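Local structure of histidine acid phosphatase (Bifidobacterium longum subsp. infantis, 6RXD) at residues Thr23-Ser28 and Leu471-Glu476; Ala43-Ser47 and Gly104-His108; Tyr97-Thr101 and Arg142-Ser146; Phe378-Ile382 and Val446-Val450. The protein probably removes phosphate groups from inositol polyphosphates such as phytate, and from 2,3-bisphosphoglycerate, as a histidine acid phosphatase. All blocks are in the same frame, centred on the assembly; numbering follows the deposited sequence.

Contact 1 (Thr23-Ser28 and Leu471-Glu476); sequences TASSYS and LYNENE
Tyr27 lays its ring against a beta hairpin whose strands, 467-472 and 475-477, are joined by a type I' turn from Tyr472 to Asn475. Such a turn needs positive phi at both central residues, and Asn473 and Glu474 adopt it; the Glu474 carbonyl faces the tyrosine hydroxyl. The tight parts are this tyrosine and the Ser28-Glu476 pair. Leu471 CD1 sits over one ring face, 3.6 Å from Tyr27 CZ, a CH-pi contact well suited to a branched aliphatic tip, while Thr23 O lies over the opposite face. At the rim of the ring, Tyr27 OH donates to Glu474 O at 2.6 Å, with the oxygen in the ring plane. The same hydroxyl accepts from a water that also donates to Glu474 OE2, a carboxylate already engaged by Arg114 and, through its other oxygen, by Tyr16. The looser side lies toward solvent. Asn475 is exposed there, Thr23 brings only its methyl CG2, 3.8 Å from Glu474 O, and a second water donates to Glu476 OE1 and, weakly, to Ser26 O. At the other tight point Glu476, with CG anti to the backbone N (chi1 -176°), reaches across to residues 23-28 as a two-pronged acceptor, OE2 being shared with Arg469 and Thr491. Ser28 N donates almost straight (172°) to the syn lone pair of Glu476 OE1 at 2.9 Å, and Ser28 OG reaches Glu476 OE2 at 2.6 Å.

Contact 2 (Ala43-Ser47 and Gly104-His108); sequences ARHGS and GAQQH
Gly46 and Gly104 pass with their CA atoms 4.0 Å apart, the point where the RHG motif that marks histidine phosphatases meets helix 102-118. Steric fit explains both glycines: a beta carbon on Gly104 would run into Ser47 O, and one on Gly46 into Gly104 O. Among the hydrogen bonds, the straightest across the contact is Ser47 N to Gln107 OE1, 3.0 Å; the amide's other end adds a weak bond from Gln107 NE2 to Ser47 OG, which also pairs with Gln103. Gln107 gets there by an extended chain, long enough to reach the loop and offering an acceptor and a donor together. A leucine here would probably leave Ser47 N without its acceptor and the loop less firmly held. His108 turns its edge to the strand, its NE2 giving a weak, bent bond (128°) to Arg44 O at 2.8 Å, while His108 CE1 packs on Ala43 CB at 3.8 Å. Within the loop, His45 ND1 donates in its ring plane to Gly46 O at 2.7 Å, fixing how that imidazole is turned. Strand 34-44 thus ends beside helix 102-118, with helix 141-157 touching both His45 and His108 through Ser146, and strand 391-398 bonded to the backbone of Ala43 and His45.

Contact 3 (Tyr97-Thr101 and Arg142-Ser146); sequences YGMLT and RATES
Met99 places its sulfur over the guanidinium of Arg142, where the loop leading to helix 102-118 meets the start of helix 141-157. In this dispersive contact SD lies above the centre of one face, 3.5 Å from Arg142 CZ; methionine suits the spot because its large, polarisable sulfur packs well on a flat cation. Also by van der Waals contact, Gly98 O approaches Arg142 CD at 3.3 Å, from a backbone with positive phi (85°) that glycine adopts easily. Leu100 has two conformers; in one of them CD2 lies 3.5 Å from Ser146 OG, so this contact is less certain. The ionic interactions stay within the helix. Bends at chi2 (72°) and chi3 (-89°) fold Arg142 round so that it grips Glu145, one turn on, side-on: NE donates to OE1 at 2.9 Å and NH1 to OE2 at 2.7 Å, both oxygens near the guanidinium plane. A leucine in place of Arg142 would probably leave the Glu145 carboxylate without its charge partner and Met99 SD without the flat surface it rests on. The hydrogen bonds are of two kinds. Ser146 OG donates to Arg142 O at 2.8 Å and accepts from Gly46 N, linking the helix to the RHG loop; and a water takes the N-H of Leu100 and donates to Glu145 OE1. Loop and helix are therefore joined by apolar and face contacts and by bridging water; the guanidinium spends its edge on the carboxylate and a face on the sulfur, its charge probably largely balanced within the helix.

Contact 4 (Phe378-Ile382 and Val446-Val450); sequences FLNTI and VQWDV
Phe378, Leu379 and Ile382, on one side of helix 372-386, pack onto Trp448 and its strand neighbours in a helix-on-sheet interface of the phosphatase's mixed alpha/beta core. The centrepiece is a T-shaped pair: the edge of the Phe378 ring points at the face of the Trp448 six-membered ring, with centroids 4.8 Å apart and planes at 78°. Phe378 CD1 makes the approach, 3.5 Å from Trp448 CD2, and Phe378 CB adds a CH-pi contact over the same face. A tryptophan suits this place because its broad indole can take the edge of one ring on its face while its rim still meets aliphatic groups. Helix and strand run nearly the same way, their short axes 10.9 Å apart and at 27°, which lets Phe378 and Ile382, one helical turn apart, fall opposite residues two apart on the strand. Val446, Trp448 and Val450 turn to the helix, whereas Gln447 and Asp449 turn to the other side of the sheet, where both meet Arg118. Ile382, with CG1 anti to its carbonyl carbon (chi1 -66°), sends CD1 in at the indole's edge, 3.7 Å from Trp448 CE3. The same methyl lies 3.8 Å from Val450 CG2, so the isoleucine bridges two strand residues. Leu379 CD2 reaches the rim further round, 3.9 Å from Trp448 CZ3, and Phe479 makes a further edge-to-face pair with the indole.

Overall arrangement
From the N terminus, residues 23-28 open contact 1, which closes only at the hairpin 471-476 and so encloses the other three. Strand 34-44 then leads into 43-47, and contact 2 closes on helix 102-118. Before that happens, 97-101 opens contact 3, which closes at 142-146: the two loops cross, and they touch where Ser47 O lies 2.9 Å from Thr101 N. Contact 4, from 378-382 to 446-450, follows in series. Contacts 1, 2 and 4 all reach the mixed sheet; strand 445-453 of contact 4 lies between strands 34-44 and 467-472, while contacts 2 and 3 gather helices 102-118 and 141-157 around the RHG loop.

Contact 1 (Thr23-Ser28 and Leu471-Glu476)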
loop_
_atom_site.group_PDB
_atom_site.type_symbol
_atom_site.label_atom_id
_atom_site.label_comp_id
_atom_site.label_asym_id
_atom_site.label_seq_id
_atom_site.Cartn_x
_atom_site.Cartn_y
_atom_site.Cartn_z
ATOM N N THR A 23 2.101 -0.655 -22.877
ATOM C CA THR A 23 2.934 0.003 -21.872
ATOM C C THR A 23 4.224 -0.771 -21.611
ATOM O O THR A 23 5.322 -0.205 -21.643
ATOM C CB THR A 23 2.167 0.190 -20.552
ATOM O OG1 THR A 23 1.073 1.096 -20.761
ATOM C CG2 THR A 23 3.087 0.755 -19.474
ATOM N N ALA A 24 4.097 -2.073 -21.379
ATOM C CA ALA A 24 5.246 -2.893 -21.010
ATOM C C ALA A 24 6.259 -3.040 -22.145
ATOM O O ALA A 24 7.438 -3.307 -21.899
ATOM C CB ALA A 24 4.781 -4.259 -20.521
ATOM N N SER A 25 5.794 -2.872 -23.384
ATOM C CA SER A 25 6.654 -2.976 -24.561
ATOM C C SER A 25 7.253 -1.638 -24.991
ATOM O O SER A 25 8.058 -1.593 -25.923
ATOM C CB SER A 25 5.872 -3.563 -25.738
ATOM O OG SER A 25 4.823 -2.688 -26.122
ATOM N N SER A 26 6.869 -0.552 -24.324
ATOM C CA SER A 26 7.272 0.776 -24.777
ATOM C C SER A 26 8.103 1.580 -23.777
ATOM O O SER A 26 8.214 2.798 -23.909
ATOM C CB SER A 26 6.045 1.590 -25.195
ATOM O OG SER A 26 5.232 1.887 -24.075
ATOM N N TYR A 27 8.707 0.919 -22.794
ATOM C CA TYR A 27 9.577 1.656 -21.877
ATOM C C TYR A 27 10.760 2.183 -22.677
ATOM O O TYR A 27 11.273 1.492 -23.569
ATOM C CB TYR A 27 10.073 0.761 -20.741
ATOM C CG TYR A 27 8.970 0.270 -19.829
ATOM C CD1 TYR A 27 8.014 1.143 -19.332
ATOM C CD2 TYR A 27 8.888 -1.067 -19.474
ATOM C CE1 TYR A 27 6.999 0.699 -18.500
ATOM C CE2 TYR A 27 7.878 -1.522 -18.651
ATOM C CZ TYR A 27 6.941 -0.633 -18.165
ATOM O OH TYR A 27 5.940 -1.078 -17.341
ATOM N N SER A 28 11.200 3.398 -22.370
ATOM C CA SER A 28 12.269 4.012 -23.156
ATOM C C SER A 28 13.578 3.220 -23.103
ATOM O O SER A 28 13.910 2.607 -22.078
ATOM C CB SER A 28 12.497 5.462 -22.734
ATOM O OG SER A 28 13.173 5.528 -21.489
ATOM N N LEU A 471 10.206 3.651 -12.761
ATOM C CA LEU A 471 8.811 3.256 -12.992
ATOM C C LEU A 471 8.063 3.343 -11.669
ATOM O O LEU A 471 8.582 2.924 -10.642
ATOM C CB LEU A 471 8.720 1.812 -13.507
ATOM C CG LEU A 471 9.488 1.334 -14.742
ATOM C CD1 LEU A 471 8.920 -0.015 -15.216
ATOM C CD2 LEU A 471 9.477 2.329 -15.864
ATOM N N TYR A 472 6.843 3.882 -11.690
ATOM C CA TYR A 472 6.004 3.992 -10.499
ATOM C C TYR A 472 4.705 3.286 -10.859
ATOM O O TYR A 472 4.014 3.681 -11.815
ATOM C CB TYR A 472 5.739 5.467 -10.207
ATOM C CG TYR A 472 4.919 5.788 -8.966
ATOM C CD1 TYR A 472 4.845 4.920 -7.879
ATOM C CD2 TYR A 472 4.215 6.981 -8.898
ATOM C CE1 TYR A 472 4.086 5.251 -6.741
ATOM C CE2 TYR A 472 3.461 7.322 -7.788
ATOM C CZ TYR A 472 3.400 6.463 -6.713
ATOM O OH TYR A 472 2.664 6.845 -5.615
ATOM N N ASN A 473 4.400 2.212 -10.139
ATOM C CA ASN A 473 3.295 1.330 -10.494
ATOM C C ASN A 473 3.377 0.898 -11.962
ATOM O O ASN A 473 2.365 0.781 -12.667
ATOM C CB ASN A 473 1.957 1.990 -10.126
ATOM C CG ASN A 473 1.889 2.368 -8.651
ATOM O OD1 ASN A 473 2.475 1.687 -7.816
ATOM N ND2 ASN A 473 1.177 3.449 -8.324
ATOM N N GLU A 474 4.617 0.657 -12.387
ATOM C CA GLU A 474 4.966 0.197 -13.728
ATOM C C GLU A 474 4.665 1.179 -14.857
ATOM O O GLU A 474 4.679 0.809 -16.031
ATOM C CB GLU A 474 4.428 -1.213 -13.995
ATOM C CG GLU A 474 5.311 -2.283 -13.333
ATOM C CD GLU A 474 4.747 -3.681 -13.452
ATOM O OE1 GLU A 474 3.716 -3.950 -12.801
ATOM O OE2 GLU A 474 5.334 -4.514 -14.187
ATOM N N ASN A 475 4.428 2.441 -14.505
ATOM C CA ASN A 475 4.412 3.510 -15.497
ATOM C C ASN A 475 5.748 4.229 -15.448
ATOM O O ASN A 475 6.221 4.577 -14.369
ATOM C CB ASN A 475 3.295 4.510 -15.193
ATOM C CG ASN A 475 1.921 3.886 -15.268
ATOM O OD1 ASN A 475 1.560 3.274 -16.281
ATOM N ND2 ASN A 475 1.150 4.016 -14.191
ATOM N N GLU A 476 6.362 4.444 -16.605
ATOM C CA GLU A 476 7.610 5.208 -16.645
ATOM C C GLU A 476 7.305 6.665 -16.365
ATOM O O GLU A 476 6.432 7.271 -17.007
ATOM C CB GLU A 476 8.305 5.045 -18.003
ATOM C CG GLU A 476 9.678 5.729 -18.090
ATOM C CD GLU A 476 10.454 5.290 -19.318
ATOM O OE1 GLU A 476 9.817 4.727 -20.233
ATOM O OE2 GLU A 476 11.691 5.484 -19.365
HETATM O O HOH W 1 7.392 5.093 -21.606
HETATM O O HOH W 2 6.724 -3.622 -16.369
#

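Contact 2 (Ala43-Ser47 and Gly104-His108)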
loop_
_atom_site.group_PDB
_atom_site.type_symbol
_atom_site.label_atom_id
_atom_site.label_comp_id
_atom_site.label_asym_id
_atom_site.label_seq_id
_atom_site.Cartn_x
_atom_site.Cartn_y
_atom_site.Cartn_z
ATOM N N ALA A 43 8.014 -2.597 -3.057
ATOM C CA ALA A 43 6.600 -2.811 -3.327
ATOM C C ALA A 43 5.840 -3.033 -2.042
ATOM O O ALA A 43 6.319 -3.710 -1.127
ATOM C CB ALA A 43 6.412 -4.025 -4.250
ATOM N N ARG A 44 4.645 -2.451 -1.978
ATOM C CA ARG A 44 3.693 -2.758 -0.926
ATOM C C ARG A 44 3.191 -4.187 -1.112
ATOM O O ARG A 44 3.181 -4.709 -2.225
ATOM C CB ARG A 44 2.525 -1.772 -1.030
ATOM C CG ARG A 44 1.445 -1.949 0.025
ATOM C CD ARG A 44 0.251 -1.060 -0.251
ATOM N NE ARG A 44 -0.743 -1.225 0.802
ATOM C CZ ARG A 44 -1.986 -0.770 0.730
ATOM N NH1 ARG A 44 -2.406 -0.138 -0.370
ATOM N NH2 ARG A 44 -2.812 -0.975 1.745
ATOM N N HIS A 45 2.794 -4.826 -0.021
ATOM C CA HIS A 45 2.191 -6.158 -0.107
ATOM C C HIS A 45 0.945 -6.112 -0.994
ATOM O O HIS A 45 0.379 -5.046 -1.252
ATOM C CB HIS A 45 1.808 -6.631 1.296
ATOM C CG HIS A 45 0.776 -5.762 1.944
ATOM N ND1 HIS A 45 -0.560 -5.815 1.609
ATOM C CD2 HIS A 45 0.893 -4.793 2.884
ATOM C CE1 HIS A 45 -1.225 -4.917 2.317
ATOM N NE2 HIS A 45 -0.366 -4.286 3.099
ATOM N N GLY A 46 0.505 -7.280 -1.446
ATOM C CA GLY A 46 -0.669 -7.358 -2.290
ATOM C C GLY A 46 -1.956 -7.316 -1.482
ATOM O O GLY A 46 -1.943 -7.259 -0.245
ATOM N N SER A 47 -3.070 -7.339 -2.203
ATOM C CA SER A 47 -4.405 -7.421 -1.619
ATOM C C SER A 47 -4.528 -8.484 -0.531
ATOM O O SER A 47 -4.035 -9.603 -0.681
ATOM C CB SER A 47 -5.411 -7.740 -2.717
ATOM O OG SER A 47 -5.594 -6.637 -3.584
ATOM N N GLY A 104 -4.038 -10.768 -4.531
ATOM C CA GLY A 104 -2.783 -10.242 -3.995
ATOM C C GLY A 104 -1.588 -11.077 -4.425
ATOM O O GLY A 104 -0.498 -10.562 -4.673
ATOM N N ALA A 105 -1.790 -12.382 -4.504
ATOM C CA ALA A 105 -0.743 -13.274 -4.972
ATOM C C ALA A 105 -0.461 -13.018 -6.451
ATOM O O ALA A 105 0.712 -12.940 -6.881
ATOM C CB ALA A 105 -1.153 -14.741 -4.748
ATOM N N GLN A 106 -1.531 -12.893 -7.236
ATOM C CA GLN A 106 -1.395 -12.661 -8.675
ATOM C C GLN A 106 -0.727 -11.332 -8.986
ATOM O O GLN A 106 0.032 -11.236 -9.961
ATOM C CB GLN A 106 -2.751 -12.762 -9.385
ATOM C CG GLN A 106 -3.310 -14.189 -9.397
ATOM C CD GLN A 106 -4.680 -14.306 -10.056
ATOM O OE1 GLN A 106 -5.481 -13.372 -10.036
ATOM N NE2 GLN A 106 -4.954 -15.468 -10.633
ATOM N N GLN A 107 -1.006 -10.319 -8.167
ATOM C CA GLN A 107 -0.389 -8.997 -8.340
ATOM C C GLN A 107 1.117 -9.123 -8.313
ATOM O O GLN A 107 1.801 -8.681 -9.229
ATOM C CB GLN A 107 -0.855 -8.005 -7.258
ATOM C CG GLN A 107 -2.312 -7.543 -7.412
ATOM C CD GLN A 107 -2.873 -6.899 -6.147
ATOM O OE1 GLN A 107 -2.302 -7.038 -5.059
ATOM N NE2 GLN A 107 -4.010 -6.199 -6.280
ATOM N N HIS A 108 1.628 -9.752 -7.263
ATOM C CA HIS A 108 3.070 -9.883 -7.102
ATOM C C HIS A 108 3.701 -10.870 -8.072
ATOM O O HIS A 108 4.820 -10.658 -8.539
ATOM C CB HIS A 108 3.417 -10.168 -5.641
ATOM C CG HIS A 108 3.415 -8.931 -4.808
ATOM N ND1 HIS A 108 4.541 -8.150 -4.648
ATOM C CD2 HIS A 108 2.412 -8.284 -4.173
ATOM C CE1 HIS A 108 4.236 -7.090 -3.922
ATOM N NE2 HIS A 108 2.949 -7.141 -3.624
#

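Contact 3 (Tyr97-Thr101 and Arg142-Ser146)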
loop_
_atom_site.group_PDB
_atom_site.type_symbol
_atom_site.label_atom_id
_atom_site.label_comp_id
_atom_site.label_asym_id
_atom_site.label_seq_id
_atom_site.Cartn_x
_atom_site.Cartn_y
_atom_site.Cartn_z
ATOM N N TYR A 97 -8.426 -14.937 8.133
ATOM C CA TYR A 97 -8.495 -13.488 8.206
ATOM C C TYR A 97 -7.095 -12.875 8.128
ATOM O O TYR A 97 -6.131 -13.419 8.688
ATOM C CB TYR A 97 -9.223 -13.055 9.472
ATOM C CG TYR A 97 -10.728 -13.081 9.339
ATOM C CD1 TYR A 97 -11.428 -11.930 9.006
ATOM C CD2 TYR A 97 -11.445 -14.254 9.552
ATOM C CE1 TYR A 97 -12.809 -11.930 8.885
ATOM C CE2 TYR A 97 -12.828 -14.271 9.431
ATOM C CZ TYR A 97 -13.501 -13.104 9.104
ATOM O OH TYR A 97 -14.872 -13.106 8.970
ATOM N N GLY A 98 -6.995 -11.768 7.389
ATOM C CA GLY A 98 -5.760 -11.011 7.262
ATOM C C GLY A 98 -4.816 -11.508 6.186
ATOM O O GLY A 98 -3.825 -10.847 5.873
ATOM N N MET A 99 -5.118 -12.667 5.611
ATOM C CA MET A 99 -4.186 -13.303 4.684
ATOM C C MET A 99 -4.222 -12.684 3.288
ATOM O O MET A 99 -5.193 -12.018 2.916
ATOM C CB MET A 99 -4.489 -14.800 4.598
ATOM C CG MET A 99 -4.360 -15.499 5.921
ATOM S SD MET A 99 -2.632 -15.597 6.424
ATOM C CE MET A 99 -2.070 -16.950 5.388
ATOM N N LEU A 100 -3.149 -12.892 2.526
ATOM C CA LEU A 100 -3.108 -12.480 1.125
ATOM C C LEU A 100 -4.255 -13.143 0.394
ATOM O O LEU A 100 -4.560 -14.307 0.641
ATOM C CB LEU A 100 -1.807 -12.941 0.454
ATOM C CG LEU A 100 -0.555 -12.075 0.434
ATOM C CD1 LEU A 100 0.420 -12.630 -0.601
ATOM C CD2 LEU A 100 -0.909 -10.631 0.112
ATOM N N THR A 101 -4.889 -12.410 -0.508
ATOM C CA THR A 101 -5.941 -12.995 -1.329
ATOM C C THR A 101 -5.330 -13.561 -2.608
ATOM O O THR A 101 -4.145 -13.343 -2.880
ATOM C CB THR A 101 -6.999 -11.941 -1.688
ATOM O OG1 THR A 101 -6.410 -10.951 -2.535
ATOM C CG2 THR A 101 -7.535 -11.270 -0.433
ATOM N N ARG A 142 2.703 -10.928 5.648
ATOM C CA ARG A 142 2.046 -10.644 4.371
ATOM C C ARG A 142 2.987 -9.964 3.373
ATOM O O ARG A 142 2.872 -10.179 2.167
ATOM C CB ARG A 142 0.777 -9.815 4.571
ATOM C CG ARG A 142 -0.506 -10.644 4.709
ATOM C CD ARG A 142 -0.603 -11.392 6.029
ATOM N NE ARG A 142 0.001 -12.721 5.977
ATOM C CZ ARG A 142 0.117 -13.527 7.028
ATOM N NH1 ARG A 142 0.682 -14.720 6.900
ATOM N NH2 ARG A 142 -0.330 -13.136 8.213
ATOM N N ALA A 143 3.919 -9.158 3.872
ATOM C CA ALA A 143 4.913 -8.550 2.985
ATOM C C ALA A 143 5.861 -9.624 2.447
ATOM O O ALA A 143 6.200 -9.641 1.264
ATOM C CB ALA A 143 5.691 -7.437 3.702
ATOM N N THR A 144 6.264 -10.538 3.321
ATOM C CA THR A 144 7.159 -11.620 2.929
ATOM C C THR A 144 6.448 -12.544 1.939
ATOM O O THR A 144 7.020 -12.927 0.911
ATOM C CB THR A 144 7.651 -12.398 4.165
ATOM O OG1 THR A 144 8.299 -11.487 5.064
ATOM C CG2 THR A 144 8.645 -13.500 3.775
ATOM N N GLU A 145 5.191 -12.878 2.231
ATOM C CA GLU A 145 4.414 -13.727 1.328
ATOM C C GLU A 145 4.179 -13.070 -0.029
ATOM O O GLU A 145 4.138 -13.742 -1.058
ATOM C CB GLU A 145 3.089 -14.128 1.983
ATOM C CG GLU A 145 3.307 -15.107 3.134
ATOM C CD GLU A 145 2.160 -15.131 4.118
ATOM O OE1 GLU A 145 1.191 -14.367 3.934
ATOM O OE2 GLU A 145 2.236 -15.912 5.087
ATOM N N SER A 146 4.015 -11.754 -0.034
ATOM C CA SER A 146 3.931 -11.040 -1.304
ATOM C C SER A 146 5.231 -11.215 -2.068
ATOM O O SER A 146 5.225 -11.535 -3.262
ATOM C CB SER A 146 3.642 -9.557 -1.069
ATOM O OG SER A 146 2.347 -9.405 -0.519
HETATM O O HOH W 3 -2.521 -10.858 9.085
HETATM O O HOH W 4 -1.256 -14.792 3.296
#

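Contact 4 (Phe378-Ile382 and Val446-Val450)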
loop_
_atom_site.group_PDB
_atom_site.type_symbol
_atom_site.label_atom_id
_atom_site.label_comp_id
_atom_site.label_asym_id
_atom_site.label_seq_id
_atom_site.Cartn_x
_atom_site.Cartn_y
_atom_site.Cartn_z
ATOM N N PHE A 378 18.171 3.153 -1.460
ATOM C CA PHE A 378 17.964 3.112 -2.913
ATOM C C PHE A 378 19.226 3.596 -3.616
ATOM O O PHE A 378 19.631 3.047 -4.642
ATOM C CB PHE A 378 16.747 3.949 -3.340
ATOM C CG PHE A 378 15.525 3.127 -3.677
ATOM C CD1 PHE A 378 15.026 3.103 -4.981
ATOM C CD2 PHE A 378 14.885 2.375 -2.703
ATOM C CE1 PHE A 378 13.900 2.350 -5.308
ATOM C CE2 PHE A 378 13.750 1.612 -3.017
ATOM C CZ PHE A 378 13.263 1.603 -4.322
ATOM N N LEU A 379 19.871 4.607 -3.051
ATOM C CA LEU A 379 21.083 5.148 -3.660
ATOM C C LEU A 379 22.302 4.319 -3.274
ATOM O O LEU A 379 23.173 4.046 -4.105
ATOM C CB LEU A 379 21.271 6.614 -3.256
ATOM C CG LEU A 379 20.183 7.536 -3.821
ATOM C CD1 LEU A 379 20.148 8.867 -3.079
ATOM C CD2 LEU A 379 20.365 7.763 -5.325
ATOM N N ASN A 380 22.360 3.906 -2.010
ATOM C CA ASN A 380 23.522 3.169 -1.513
ATOM C C ASN A 380 23.724 1.816 -2.188
ATOM O O ASN A 380 24.858 1.384 -2.383
ATOM C CB ASN A 380 23.441 2.977 0.003
ATOM C CG ASN A 380 23.757 4.244 0.775
ATOM O OD1 ASN A 380 24.377 5.165 0.249
ATOM N ND2 ASN A 380 23.331 4.292 2.037
ATOM N N THR A 381 22.635 1.130 -2.512
ATOM C CA THR A 381 22.755 -0.166 -3.172
ATOM C C THR A 381 23.193 -0.009 -4.629
ATOM O O THR A 381 23.817 -0.914 -5.193
ATOM C CB THR A 381 21.465 -1.027 -3.078
ATOM O OG1 THR A 381 20.376 -0.334 -3.688
ATOM C CG2 THR A 381 21.116 -1.360 -1.632
ATOM N N ILE A 382 22.871 1.129 -5.241
ATOM C CA ILE A 382 23.406 1.422 -6.564
ATOM C C ILE A 382 24.919 1.598 -6.440
ATOM O O ILE A 382 25.680 0.993 -7.195
ATOM C CB ILE A 382 22.777 2.681 -7.188
ATOM C CG1 ILE A 382 21.297 2.447 -7.467
ATOM C CG2 ILE A 382 23.489 3.048 -8.495
ATOM C CD1 ILE A 382 20.541 3.736 -7.868
ATOM N N VAL A 446 7.749 1.078 -6.580
ATOM C CA VAL A 446 8.671 1.947 -7.280
ATOM C C VAL A 446 9.829 1.070 -7.719
ATOM O O VAL A 446 10.329 0.274 -6.931
ATOM C CB VAL A 446 9.188 3.063 -6.350
ATOM C CG1 VAL A 446 10.350 3.818 -7.005
ATOM C CG2 VAL A 446 8.035 4.028 -5.979
ATOM N N GLN A 447 10.236 1.191 -8.977
ATOM C CA GLN A 447 11.388 0.441 -9.479
ATOM C C GLN A 447 12.359 1.400 -10.163
ATOM O O GLN A 447 11.935 2.332 -10.859
ATOM C CB GLN A 447 10.924 -0.630 -10.469
ATOM C CG GLN A 447 9.964 -1.662 -9.857
ATOM C CD GLN A 447 9.663 -2.801 -10.794
ATOM O OE1 GLN A 447 10.558 -3.335 -11.454
ATOM N NE2 GLN A 447 8.394 -3.185 -10.860
ATOM N N TRP A 448 13.656 1.193 -9.963
ATOM C CA TRP A 448 14.653 1.987 -10.682
ATOM C C TRP A 448 15.520 1.047 -11.485
ATOM O O TRP A 448 15.952 0.010 -10.962
ATOM C CB TRP A 448 15.578 2.734 -9.720
ATOM C CG TRP A 448 14.969 3.878 -8.959
ATOM C CD1 TRP A 448 13.673 4.309 -8.991
ATOM C CD2 TRP A 448 15.655 4.726 -8.037
ATOM N NE1 TRP A 448 13.515 5.380 -8.135
ATOM C CE2 TRP A 448 14.720 5.653 -7.540
ATOM C CE3 TRP A 448 16.979 4.792 -7.591
ATOM C CZ2 TRP A 448 15.062 6.639 -6.603
ATOM C CZ3 TRP A 448 17.323 5.768 -6.660
ATOM C CH2 TRP A 448 16.366 6.681 -6.185
ATOM N N ASP A 449 15.805 1.426 -12.730
ATOM C CA ASP A 449 16.775 0.706 -13.556
ATOM C C ASP A 449 18.034 1.544 -13.699
ATOM O O ASP A 449 17.948 2.755 -13.891
ATOM C CB ASP A 449 16.204 0.447 -14.949
ATOM C CG ASP A 449 14.962 -0.413 -14.920
ATOM O OD1 ASP A 449 14.867 -1.298 -14.052
ATOM O OD2 ASP A 449 14.070 -0.197 -15.764
ATOM N N VAL A 450 19.199 0.897 -13.624
ATOM C CA VAL A 450 20.461 1.619 -13.712
ATOM C C VAL A 450 21.320 1.036 -14.817
ATOM O O VAL A 450 21.559 -0.173 -14.855
ATOM C CB VAL A 450 21.246 1.558 -12.381
ATOM C CG1 VAL A 450 22.521 2.405 -12.464
ATOM C CG2 VAL A 450 20.372 2.029 -11.231
#